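Local coordinates for protein peroxiredoxin (Clostridioides difficile, PDB 6TSB) that joins a predicted thiol peroxidase to a chitin-hydrolysing glycoside hydrolase family 18 domain, the part modelled here, in the spore coat protein CotE, at residues L160-I165 against L175-T180; P197-F202 against A247-E252; G218-A223 against L230-Y235; D309-I314 against G362-F367. All blocks are in the same frame, centred on the assembly; numbering follows the deposited sequence.

How the contacts relate
Contacts 1 and 2 belong to one side of the barrel and touch: centres 11 Å apart, strands 174-179 and 201-204 sheet neighbours, and Leu175 O 2.8 Å from Asp200 N, a probable hydrogen bond. In contact 1 Ser176 OG bonds Asp135, within what looks like the family 18 DxxDxDxE sequence, and Thr180 OG1 bonds a PEG, probably from the crystallisation liquor. Contact 3, nested in the chain between the segments of contact 2, is centred 26 Å from it. Contact 4 lies beyond the chain's centre, 46 Å from contact 1. Contacts 3 and 4 are 24 Å apart within one chain, nearest atoms about 7 Å, but across the dimer Ala223 packs on Asp309, consistent with exchanged C-terminal parts.

Contact 1 (L160-I165 against L175-T180); sequences LLLTAI and LSVAGT
Leu162 turns its CG opposite its own carbonyl carbon (chi1 -68°), which sends both methyls off the helix toward Val177, while Leu175 holds CG opposite its backbone nitrogen (chi1 170°), a turn that lifts CD1 and CD2 toward the helix. The closest meeting is between branch ends: Leu162 CD2 sits 3.7 Å from Val177 CG2, and Leu162 CD1 is 4.0 Å from that same methyl, so the fork of the leucine straddles one branch of the valine. These two side chains approach at a slant. Leu175 fits in farther along, where its CD1 is 4.3 Å from Leu162 CD2 and also 4.3 Å from Ile165 CG2. Its other methyl lies against the helix backbone, with Leu175 CD2 4.0 Å from Leu162 O. One turn of helix thus offers Leu162 and Ile165 to two strand residues, Leu175 and Val177, that project from the same face; all four are buried, and their side chains meet through carbon alone. The short axes run nearly antiparallel, at 155°, as expected when a helix returns the chain to the start of the next strand. This is the beta-alpha-beta crossover of a TIM barrel: helix 154-169 links strand 133-137 to its parallel neighbour 174-179. Ile165 continues the outer layer by touching Phe118 and Val122 of helix 112-128, and Leu175 reaches Ile134 on strand 133-137.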
loop_
_atom_site.group_PDB
_atom_site.type_symbol
_atom_site.label_atom_id
_atom_site.label_comp_id
_atom_site.label_asym_id
_atom_site.label_seq_id
_atom_site.Cartn_x
_atom_site.Cartn_y
_atom_site.Cartn_z
ATOM N N LEU A 160 -4.693 2.464 47.437
ATOM C CA LEU A 160 -5.270 3.264 48.553
ATOM C C LEU A 160 -5.470 4.712 48.059
ATOM O O LEU A 160 -6.497 5.331 48.362
ATOM C CB LEU A 160 -4.352 3.156 49.781
ATOM C CG LEU A 160 -4.207 1.756 50.402
ATOM C CD1 LEU A 160 -2.990 1.709 51.319
ATOM C CD2 LEU A 160 -5.456 1.310 51.165
ATOM N N LEU A 161 -4.565 5.223 47.243
ATOM C CA LEU A 161 -4.755 6.567 46.652
ATOM C C LEU A 161 -6.055 6.573 45.829
ATOM O O LEU A 161 -6.897 7.455 46.026
ATOM C CB LEU A 161 -3.533 6.892 45.796
ATOM C CG LEU A 161 -3.587 8.258 45.130
ATOM C CD1 LEU A 161 -3.677 9.344 46.181
ATOM C CD2 LEU A 161 -2.375 8.467 44.238
ATOM N N LEU A 162 -6.203 5.616 44.915
ATOM C CA LEU A 162 -7.394 5.514 44.039
ATOM C C LEU A 162 -8.638 5.367 44.910
ATOM O O LEU A 162 -9.639 6.010 44.599
ATOM C CB LEU A 162 -7.209 4.332 43.080
ATOM C CG LEU A 162 -6.099 4.540 42.059
ATOM C CD1 LEU A 162 -5.693 3.236 41.403
ATOM C CD2 LEU A 162 -6.536 5.564 41.021
ATOM N N THR A 163 -8.556 4.582 45.981
ATOM C CA THR A 163 -9.672 4.385 46.939
ATOM C C THR A 163 -10.044 5.746 47.533
ATOM O O THR A 163 -11.242 6.050 47.605
ATOM C CB THR A 163 -9.321 3.381 48.052
ATOM O OG1 THR A 163 -9.240 2.095 47.448
ATOM C CG2 THR A 163 -10.334 3.310 49.181
ATOM N N ALA A 164 -9.047 6.513 47.970
ATOM C CA ALA A 164 -9.241 7.854 48.575
ATOM C C ALA A 164 -9.878 8.805 47.553
ATOM O O ALA A 164 -10.840 9.482 47.932
ATOM C CB ALA A 164 -7.937 8.380 49.118
ATOM N N ILE A 165 -9.438 8.788 46.291
ATOM C CA ILE A 165 -10.059 9.616 45.211
ATOM C C ILE A 165 -11.518 9.183 44.998
ATOM O O ILE A 165 -12.442 10.031 45.056
ATOM C CB ILE A 165 -9.211 9.540 43.939
ATOM C CG1 ILE A 165 -7.766 9.965 44.221
ATOM C CG2 ILE A 165 -9.872 10.370 42.860
ATOM C CD1 ILE A 165 -6.811 9.842 43.061
ATOM N N LEU A 175 -13.183 7.963 36.737
ATOM C CA LEU A 175 -11.819 7.822 37.250
ATOM C C LEU A 175 -11.140 6.809 36.346
ATOM O O LEU A 175 -11.756 5.788 36.084
ATOM C CB LEU A 175 -11.897 7.347 38.706
ATOM C CG LEU A 175 -10.563 6.919 39.316
ATOM C CD1 LEU A 175 -9.547 8.040 39.226
ATOM C CD2 LEU A 175 -10.748 6.483 40.761
ATOM N N SER A 176 -9.934 7.101 35.881
ATOM C CA SER A 176 -9.178 6.226 34.978
ATOM C C SER A 176 -7.706 6.318 35.352
ATOM O O SER A 176 -7.312 7.250 36.035
ATOM C CB SER A 176 -9.425 6.573 33.523
ATOM O OG SER A 176 -8.940 7.885 33.193
ATOM N N VAL A 177 -6.941 5.349 34.907
ATOM C CA VAL A 177 -5.507 5.206 35.223
ATOM C C VAL A 177 -4.875 4.899 33.885
ATOM O O VAL A 177 -5.440 4.088 33.155
ATOM C CB VAL A 177 -5.328 4.066 36.236
ATOM C CG1 VAL A 177 -3.884 3.588 36.326
ATOM C CG2 VAL A 177 -5.874 4.479 37.594
ATOM N N ALA A 178 -3.799 5.589 33.566
ATOM C CA ALA A 178 -2.958 5.327 32.391
ATOM C C ALA A 178 -1.867 4.376 32.842
ATOM O O ALA A 178 -1.176 4.736 33.818
ATOM C CB ALA A 178 -2.357 6.614 31.865
ATOM N N GLY A 179 -1.726 3.240 32.154
ATOM C CA GLY A 179 -0.644 2.274 32.407
ATOM C C GLY A 179 -0.378 1.356 31.227
ATOM O O GLY A 179 -1.012 1.527 30.189
ATOM N N THR A 180 0.586 0.451 31.383
ATOM C CA THR A 180 0.973 -0.547 30.366
ATOM C C THR A 180 0.445 -1.900 30.823
ATOM O O THR A 180 -0.139 -1.980 31.933
ATOM C CB THR A 180 2.485 -0.535 30.152
ATOM O OG1 THR A 180 3.058 -1.123 31.316
ATOM C CG2 THR A 180 3.030 0.857 29.927
#

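Contact 2 (P197-F202 against A247-E252); sequences PIIDYF and AGMPSE
Asp200 OD2, beside the Ile199 that packs on Met249, is gripped twice: Arg166 NH2 makes a salt bridge to it and Leu175 N a hydrogen bond, tying the entrance of strand 201-204 to helix 154-169 and strand 174-179. Across the contact itself the packing centres on one methyl group. Met249 starts out extended (chi1 -175°), then folds at its next two torsions, and this places CE 4.0 Å from Phe202 CB and 4.1 Å from Ile199 CD1. Both partners cross the methionine chain at about a right angle. Phe202 CD2 is 4.2 Å from Met249 CE, and the methyl approaches that ring obliquely. At the other end Tyr201 CE1 comes within 4.0 Å of Glu252 O, a loose van der Waals touch. The loop bearing Met249 leaves its helix through a Schellman motif, in which Gly248 takes a positive phi of 105°. Ser251 OG bonds to Cys325 O of the second subunit, so this loop also belongs to the dimer interface. Helix 237-246 ends here and the chain turns into strand 254-264, whose start pairs in parallel with strand 201-204 through backbone bonds of Phe202 to Lys253 and Leu255, while the Phe202 side chain touches Leu244.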
loop_
_atom_site.group_PDB
_atom_site.type_symbol
_atom_site.label_atom_id
_atom_site.label_comp_id
_atom_site.label_asym_id
_atom_site.label_seq_id
_atom_site.Cartn_x
_atom_site.Cartn_y
_atom_site.Cartn_z
ATOM N N PRO A 197 -12.085 -2.755 40.324
ATOM C CA PRO A 197 -13.422 -2.330 40.731
ATOM C C PRO A 197 -13.529 -0.859 41.173
ATOM O O PRO A 197 -14.669 -0.366 41.276
ATOM C CB PRO A 197 -13.782 -3.248 41.911
ATOM C CG PRO A 197 -12.440 -3.671 42.483
ATOM C CD PRO A 197 -11.490 -3.692 41.294
ATOM N N ILE A 198 -12.395 -0.181 41.376
ATOM C CA ILE A 198 -12.376 1.247 41.813
ATOM C C ILE A 198 -12.554 2.151 40.590
ATOM O O ILE A 198 -13.351 3.102 40.674
ATOM C CB ILE A 198 -11.086 1.603 42.574
ATOM C CG1 ILE A 198 -10.910 0.765 43.845
ATOM C CG2 ILE A 198 -11.071 3.083 42.904
ATOM C CD1 ILE A 198 -9.464 0.672 44.313
ATOM N N ILE A 199 -11.792 1.888 39.530
ATOM C CA ILE A 199 -11.705 2.759 38.324
ATOM C C ILE A 199 -12.808 2.424 37.322
ATOM O O ILE A 199 -13.395 1.347 37.391
ATOM C CB ILE A 199 -10.315 2.630 37.690
ATOM C CG1 ILE A 199 -10.115 1.314 36.940
ATOM C CG2 ILE A 199 -9.250 2.835 38.743
ATOM C CD1 ILE A 199 -8.702 1.136 36.419
ATOM N N ASP A 200 -13.052 3.332 36.389
ATOM C CA ASP A 200 -14.025 3.163 35.282
ATOM C C ASP A 200 -13.287 2.598 34.072
ATOM O O ASP A 200 -13.856 1.762 33.367
ATOM C CB ASP A 200 -14.699 4.485 34.939
ATOM C CG ASP A 200 -15.589 4.981 36.057
ATOM O OD1 ASP A 200 -16.649 4.418 36.218
ATOM O OD2 ASP A 200 -15.193 5.899 36.773
ATOM N N TYR A 201 -12.041 2.997 33.865
ATOM C CA TYR A 201 -11.254 2.568 32.694
ATOM C C TYR A 201 -9.785 2.458 33.074
ATOM O O TYR A 201 -9.321 3.224 33.922
ATOM C CB TYR A 201 -11.418 3.561 31.540
ATOM C CG TYR A 201 -12.808 3.616 30.962
ATOM C CD1 TYR A 201 -13.280 2.591 30.157
ATOM C CD2 TYR A 201 -13.646 4.693 31.184
ATOM C CE1 TYR A 201 -14.570 2.612 29.639
ATOM C CE2 TYR A 201 -14.921 4.756 30.637
ATOM C CZ TYR A 201 -15.384 3.703 29.869
ATOM O OH TYR A 201 -16.615 3.738 29.305
ATOM N N PHE A 202 -9.088 1.532 32.433
ATOM C CA PHE A 202 -7.615 1.431 32.427
ATOM C C PHE A 202 -7.216 1.801 31.010
ATOM O O PHE A 202 -7.723 1.134 30.079
ATOM C CB PHE A 202 -7.152 0.023 32.801
ATOM C CG PHE A 202 -5.656 -0.102 32.898
ATOM C CD1 PHE A 202 -4.881 -0.275 31.766
ATOM C CD2 PHE A 202 -5.020 0.013 34.114
ATOM C CE1 PHE A 202 -3.499 -0.375 31.843
ATOM C CE2 PHE A 202 -3.633 -0.085 34.192
ATOM C CZ PHE A 202 -2.878 -0.284 33.066
ATOM N N ALA A 247 -4.718 -10.884 34.901
ATOM C CA ALA A 247 -4.456 -10.248 36.222
ATOM C C ALA A 247 -5.745 -9.630 36.818
ATOM O O ALA A 247 -5.701 -9.088 37.944
ATOM C CB ALA A 247 -3.313 -9.260 36.109
ATOM N N GLY A 248 -6.890 -9.767 36.147
ATOM C CA GLY A 248 -8.217 -9.472 36.721
ATOM C C GLY A 248 -8.822 -8.163 36.228
ATOM O O GLY A 248 -9.864 -7.787 36.798
ATOM N N MET A 249 -8.277 -7.506 35.191
ATOM C CA MET A 249 -8.966 -6.297 34.611
ATOM C C MET A 249 -10.068 -6.744 33.656
ATOM O O MET A 249 -9.767 -7.367 32.636
ATOM C CB MET A 249 -8.037 -5.350 33.833
ATOM C CG MET A 249 -8.762 -4.066 33.357
ATOM S SD MET A 249 -9.324 -3.011 34.742
ATOM C CE MET A 249 -7.743 -2.792 35.553
ATOM N N PRO A 250 -11.351 -6.405 33.911
ATOM C CA PRO A 250 -12.423 -6.728 32.972
ATOM C C PRO A 250 -12.102 -6.147 31.587
ATOM O O PRO A 250 -11.457 -5.079 31.487
ATOM C CB PRO A 250 -13.672 -6.033 33.532
ATOM C CG PRO A 250 -13.363 -5.767 34.980
ATOM C CD PRO A 250 -11.851 -5.720 35.105
ATOM N N SER A 251 -12.536 -6.828 30.531
ATOM C CA SER A 251 -12.163 -6.439 29.158
ATOM C C SER A 251 -12.768 -5.047 28.851
ATOM O O SER A 251 -12.031 -4.228 28.302
ATOM C CB SER A 251 -12.539 -7.524 28.171
ATOM O OG SER A 251 -13.958 -7.696 28.124
ATOM N N GLU A 252 -14.035 -4.827 29.228
ATOM C CA GLU A 252 -14.911 -3.646 28.996
ATOM C C GLU A 252 -14.337 -2.354 29.593
ATOM O O GLU A 252 -14.989 -1.315 29.394
ATOM C CB GLU A 252 -16.247 -3.703 29.755
ATOM C CG GLU A 252 -16.926 -5.042 29.848
ATOM C CD GLU A 252 -16.490 -5.938 31.000
ATOM O OE1 GLU A 252 -17.059 -5.801 32.119
ATOM O OE2 GLU A 252 -15.587 -6.792 30.764
#

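Contact 3 (G218-A223 against L230-Y235); sequences GRKHQA and LSLPGY
His221 N donates to Leu230 O in a short bond of 2.7 Å, its hydrogen angle 157°. The same oxygen also lies over one face of the His221 ring, where CD2 is 3.3 Å from Leu230 O, so the imidazole covers the carbonyl that its own backbone grips. Beyond it, His221 NE2 is 3.3 Å from Leu230 CB, but the polar partner of that nitrogen is Asp290 OD2 of the second subunit. Lys220 holds the 230-235 run with the far end of its chain: Lys220 NZ donates to Ser231 O at 3.1 Å from well above the carbonyl plane, and to Asp229 O as well. Its chain bends at three torsions to get there, passing CG 4.1 Å from Leu232 CD2. All this lies in the long excursion between strand 201-204 and helix 237-246, on the C-terminal side of the barrel strands, the side that carries the substrate cleft in family 18 enzymes. Farther along, a water joins the two runs, donating to His221 O at 2.8 Å and accepting from Leu232 N at 2.7 Å. Ser228 serves residues 230-231 from nearby, its OG bonded to Leu230 N and its backbone N to Ser231 OG.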
loop_
_atom_site.group_PDB
_atom_site.type_symbol
_atom_site.label_atom_id
_atom_site.label_comp_id
_atom_site.label_asym_id
_atom_site.label_seq_id
_atom_site.Cartn_x
_atom_site.Cartn_y
_atom_site.Cartn_z
ATOM N N GLY A 218 16.498 -0.594 18.533
ATOM C CA GLY A 218 15.753 0.667 18.358
ATOM C C GLY A 218 14.863 0.658 17.121
ATOM O O GLY A 218 13.821 1.352 17.140
ATOM N N ARG A 219 15.267 -0.060 16.065
ATOM C CA ARG A 219 14.624 -0.012 14.720
ATOM C C ARG A 219 13.565 -1.116 14.622
ATOM O O ARG A 219 13.592 -1.898 13.652
ATOM C CB ARG A 219 15.669 -0.149 13.609
ATOM C CG ARG A 219 16.564 1.069 13.424
ATOM C CD ARG A 219 17.654 0.817 12.398
ATOM N NE ARG A 219 18.799 0.139 13.003
ATOM C CZ ARG A 219 20.071 0.519 12.898
ATOM N NH1 ARG A 219 21.020 -0.173 13.510
ATOM N NH2 ARG A 219 20.396 1.575 12.173
ATOM N N LYS A 220 12.662 -1.171 15.599
ATOM C CA LYS A 220 11.563 -2.162 15.656
ATOM C C LYS A 220 10.252 -1.374 15.735
ATOM O O LYS A 220 10.337 -0.124 15.793
ATOM C CB LYS A 220 11.758 -3.087 16.859
ATOM C CG LYS A 220 13.157 -3.662 17.058
ATOM C CD LYS A 220 13.641 -4.567 15.941
ATOM C CE LYS A 220 14.276 -5.852 16.434
ATOM N NZ LYS A 220 13.293 -6.961 16.439
ATOM N N HIS A 221 9.107 -2.065 15.753
ATOM C CA HIS A 221 7.763 -1.461 15.954
ATOM C C HIS A 221 7.596 -0.978 17.398
ATOM O O HIS A 221 8.085 -1.669 18.341
ATOM C CB HIS A 221 6.627 -2.437 15.653
ATOM C CG HIS A 221 6.737 -3.068 14.316
ATOM N ND1 HIS A 221 6.824 -2.319 13.167
ATOM C CD2 HIS A 221 6.761 -4.366 13.944
ATOM C CE1 HIS A 221 6.893 -3.127 12.134
ATOM N NE2 HIS A 221 6.847 -4.393 12.585
ATOM N N GLN A 222 6.900 0.156 17.532
ATOM C CA GLN A 222 6.574 0.844 18.809
ATOM C C GLN A 222 5.209 0.359 19.323
ATOM O O GLN A 222 5.022 0.465 20.542
ATOM C CB GLN A 222 6.599 2.369 18.628
ATOM C CG GLN A 222 5.375 2.951 17.915
ATOM C CD GLN A 222 5.003 4.334 18.415
ATOM O OE1 GLN A 222 5.124 4.639 19.596
ATOM N NE2 GLN A 222 4.514 5.190 17.529
ATOM N N ALA A 223 4.309 -0.121 18.446
ATOM C CA ALA A 223 2.885 -0.436 18.751
ATOM C C ALA A 223 2.366 -1.661 17.948
ATOM O O ALA A 223 1.154 -1.706 17.583
ATOM C CB ALA A 223 2.041 0.784 18.495
ATOM N N LEU A 230 10.067 -7.899 13.549
ATOM C CA LEU A 230 10.395 -6.453 13.639
ATOM C C LEU A 230 9.844 -5.838 14.934
ATOM O O LEU A 230 9.827 -4.608 15.029
ATOM C CB LEU A 230 9.819 -5.782 12.391
ATOM C CG LEU A 230 10.416 -6.281 11.076
ATOM C CD1 LEU A 230 9.627 -5.747 9.883
ATOM C CD2 LEU A 230 11.895 -5.906 10.987
ATOM N N SER A 231 9.425 -6.654 15.902
ATOM C CA SER A 231 8.994 -6.176 17.242
ATOM C C SER A 231 9.984 -6.663 18.299
ATOM O O SER A 231 10.696 -7.665 18.039
ATOM C CB SER A 231 7.605 -6.619 17.568
ATOM O OG SER A 231 7.430 -7.961 17.197
ATOM N N LEU A 232 10.026 -5.963 19.432
ATOM C CA LEU A 232 10.808 -6.364 20.632
ATOM C C LEU A 232 10.280 -7.694 21.160
ATOM O O LEU A 232 9.069 -7.846 21.299
ATOM C CB LEU A 232 10.683 -5.263 21.687
ATOM C CG LEU A 232 11.431 -3.976 21.357
ATOM C CD1 LEU A 232 11.216 -2.936 22.445
ATOM C CD2 LEU A 232 12.916 -4.255 21.156
ATOM N N PRO A 233 11.145 -8.697 21.455
ATOM C CA PRO A 233 10.674 -9.920 22.104
ATOM C C PRO A 233 9.943 -9.535 23.407
ATOM O O PRO A 233 10.523 -8.789 24.221
ATOM C CB PRO A 233 11.930 -10.792 22.314
ATOM C CG PRO A 233 13.119 -9.886 22.000
ATOM C CD PRO A 233 12.595 -8.715 21.188
ATOM N N GLY A 234 8.680 -9.973 23.535
ATOM C CA GLY A 234 7.795 -9.690 24.688
ATOM C C GLY A 234 6.700 -8.671 24.379
ATOM O O GLY A 234 5.518 -8.947 24.687
ATOM N N TYR A 235 7.069 -7.524 23.794
ATOM C CA TYR A 235 6.198 -6.328 23.647
ATOM C C TYR A 235 5.281 -6.475 22.431
ATOM O O TYR A 235 5.754 -6.547 21.285
ATOM C CB TYR A 235 7.034 -5.049 23.575
ATOM C CG TYR A 235 7.686 -4.688 24.883
ATOM C CD1 TYR A 235 8.890 -5.262 25.266
ATOM C CD2 TYR A 235 7.084 -3.793 25.751
ATOM C CE1 TYR A 235 9.486 -4.939 26.473
ATOM C CE2 TYR A 235 7.666 -3.462 26.961
ATOM C CZ TYR A 235 8.869 -4.041 27.325
ATOM O OH TYR A 235 9.438 -3.717 28.520
HETATM O O HOH W 1 8.040 -4.171 19.536
#

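Contact 4 (D309-I314 against G362-F367); sequences DDALSI and GIYGQF
The first turn of helix 311-323 faces an extended piece of the C-terminal tail, with the CA atoms of Leu312 and Tyr364 8.1 Å apart, the nearest pair between the two segments. Leu312 CB lies over one face of the Tyr364 ring, 3.9 Å from the centroid and 22° off the normal, a CH-pi contact displaced toward the hydroxyl end, where Leu312 CB is 3.6 Å from Tyr364 CZ. Leu312 CD2 follows the ring back to Tyr364 CD2, at 3.9 Å. The hydroxyl meets Asp310: Tyr364 OH gives a weak hydrogen bond to Asp310 OD2 over 2.8 Å, the carboxylate standing 77° from the ring plane and its oxygen near that plane at the ring edge. Tyr287 OH is the stronger partner of this oxygen, so two tyrosines share it. The other carboxylate oxygen serves the helix. With CG tucked between its backbone N and carbonyl carbon (chi1 68°), Asp310 presents OD1 to Ser313 N at 3.2 Å, and more weakly to Leu312 N. Ser313 OG in turn accepts from Asp310 N, over 3.3 Å, and donates to Asp309 OD2, which also bridges to Lys317. The antiparallel sheet 286-307 before it probably belongs to the family 18 insertion; helix 311-323 follows, leading into strand 328-332, its start a classic capping box with Asp310 as N-cap.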
loop_
_atom_site.group_PDB
_atom_site.type_symbol
_atom_site.label_atom_id
_atom_site.label_comp_id
_atom_site.label_asym_id
_atom_site.label_seq_id
_atom_site.Cartn_x
_atom_site.Cartn_y
_atom_site.Cartn_z
ATOM N N ASP A 309 1.371 0.051 -13.795
ATOM C CA ASP A 309 1.631 -1.263 -13.157
ATOM C C ASP A 309 2.820 -1.133 -12.171
ATOM O O ASP A 309 3.894 -0.547 -12.522
ATOM C CB ASP A 309 1.870 -2.333 -14.230
ATOM C CG ASP A 309 0.597 -2.798 -14.932
ATOM O OD1 ASP A 309 -0.039 -1.978 -15.654
ATOM O OD2 ASP A 309 0.223 -3.972 -14.721
ATOM N N ASP A 310 2.651 -1.669 -10.962
ATOM C CA ASP A 310 3.715 -1.718 -9.918
ATOM C C ASP A 310 4.019 -3.192 -9.670
ATOM O O ASP A 310 3.630 -4.017 -10.525
ATOM C CB ASP A 310 3.304 -0.948 -8.661
ATOM C CG ASP A 310 2.160 -1.583 -7.888
ATOM O OD1 ASP A 310 1.586 -2.597 -8.381
ATOM O OD2 ASP A 310 1.843 -1.055 -6.796
ATOM N N ALA A 311 4.667 -3.509 -8.558
ATOM C CA ALA A 311 5.219 -4.857 -8.292
ATOM C C ALA A 311 4.086 -5.881 -8.069
ATOM O O ALA A 311 4.257 -7.097 -8.405
ATOM C CB ALA A 311 6.120 -4.768 -7.099
ATOM N N LEU A 312 2.995 -5.414 -7.458
ATOM C CA LEU A 312 1.814 -6.235 -7.099
ATOM C C LEU A 312 1.029 -6.578 -8.378
ATOM O O LEU A 312 0.824 -7.781 -8.626
ATOM C CB LEU A 312 0.929 -5.484 -6.099
ATOM C CG LEU A 312 -0.373 -6.204 -5.751
ATOM C CD1 LEU A 312 -0.069 -7.542 -5.069
ATOM C CD2 LEU A 312 -1.305 -5.325 -4.909
ATOM N N SER A 313 0.583 -5.586 -9.158
ATOM C CA SER A 313 -0.152 -5.850 -10.427
ATOM C C SER A 313 0.744 -6.618 -11.425
ATOM O O SER A 313 0.172 -7.409 -12.190
ATOM C CB SER A 313 -0.785 -4.608 -11.001
ATOM O OG SER A 313 0.192 -3.765 -11.583
ATOM N N ILE A 314 2.081 -6.554 -11.347
ATOM C CA ILE A 314 2.973 -7.413 -12.201
ATOM C C ILE A 314 3.031 -8.839 -11.658
ATOM O O ILE A 314 3.130 -9.808 -12.476
ATOM C CB ILE A 314 4.401 -6.850 -12.321
ATOM C CG1 ILE A 314 4.413 -5.521 -13.079
ATOM C CG2 ILE A 314 5.350 -7.869 -12.943
ATOM C CD1 ILE A 314 5.709 -4.774 -12.962
ATOM N N GLY A 362 6.036 -8.265 2.639
ATOM C CA GLY A 362 6.721 -7.227 3.429
ATOM C C GLY A 362 6.559 -5.832 2.850
ATOM O O GLY A 362 7.464 -5.018 3.065
ATOM N N ILE A 363 5.462 -5.552 2.146
ATOM C CA ILE A 363 5.207 -4.235 1.473
ATOM C C ILE A 363 3.700 -3.908 1.480
ATOM O O ILE A 363 3.327 -2.744 1.772
ATOM C CB ILE A 363 5.755 -4.226 0.027
ATOM C CG1 ILE A 363 7.269 -4.467 -0.037
ATOM C CG2 ILE A 363 5.354 -2.928 -0.665
ATOM C CD1 ILE A 363 7.818 -4.675 -1.434
ATOM N N TYR A 364 2.861 -4.871 1.098
ATOM C CA TYR A 364 1.413 -4.653 0.874
ATOM C C TYR A 364 0.623 -5.097 2.101
ATOM O O TYR A 364 0.654 -6.302 2.474
ATOM C CB TYR A 364 0.980 -5.348 -0.412
ATOM C CG TYR A 364 1.564 -4.657 -1.611
ATOM C CD1 TYR A 364 2.807 -5.019 -2.122
ATOM C CD2 TYR A 364 0.910 -3.576 -2.188
ATOM C CE1 TYR A 364 3.349 -4.360 -3.221
ATOM C CE2 TYR A 364 1.442 -2.903 -3.282
ATOM C CZ TYR A 364 2.665 -3.300 -3.805
ATOM O OH TYR A 364 3.184 -2.638 -4.886
ATOM N N GLY A 365 -0.069 -4.116 2.686
ATOM C CA GLY A 365 -1.046 -4.281 3.773
ATOM C C GLY A 365 -2.209 -5.156 3.341
ATOM O O GLY A 365 -2.957 -4.747 2.402
ATOM N N GLN A 366 -2.322 -6.319 3.999
ATOM C CA GLN A 366 -3.453 -7.274 3.920
ATOM C C GLN A 366 -4.414 -7.011 5.098
ATOM O O GLN A 366 -3.941 -6.623 6.185
ATOM C CB GLN A 366 -2.898 -8.710 3.862
ATOM C CG GLN A 366 -1.884 -8.951 2.733
ATOM C CD GLN A 366 -2.399 -8.579 1.359
ATOM O OE1 GLN A 366 -1.984 -7.592 0.752
ATOM N NE2 GLN A 366 -3.350 -9.358 0.869
ATOM N N PHE A 367 -5.722 -7.190 4.886
ATOM C CA PHE A 367 -6.746 -7.281 5.963
ATOM C C PHE A 367 -6.557 -8.614 6.712
ATOM O O PHE A 367 -6.194 -9.659 6.134
ATOM C CB PHE A 367 -8.155 -7.087 5.389
ATOM C CG PHE A 367 -8.337 -5.788 4.639
ATOM C CD1 PHE A 367 -8.412 -4.580 5.317
ATOM C CD2 PHE A 367 -8.407 -5.765 3.251
ATOM C CE1 PHE A 367 -8.552 -3.388 4.624
ATOM C CE2 PHE A 367 -8.551 -4.571 2.562
ATOM C CZ PHE A 367 -8.615 -3.386 3.250
ATOM O OXT PHE A 367 -6.740 -8.698 7.940
#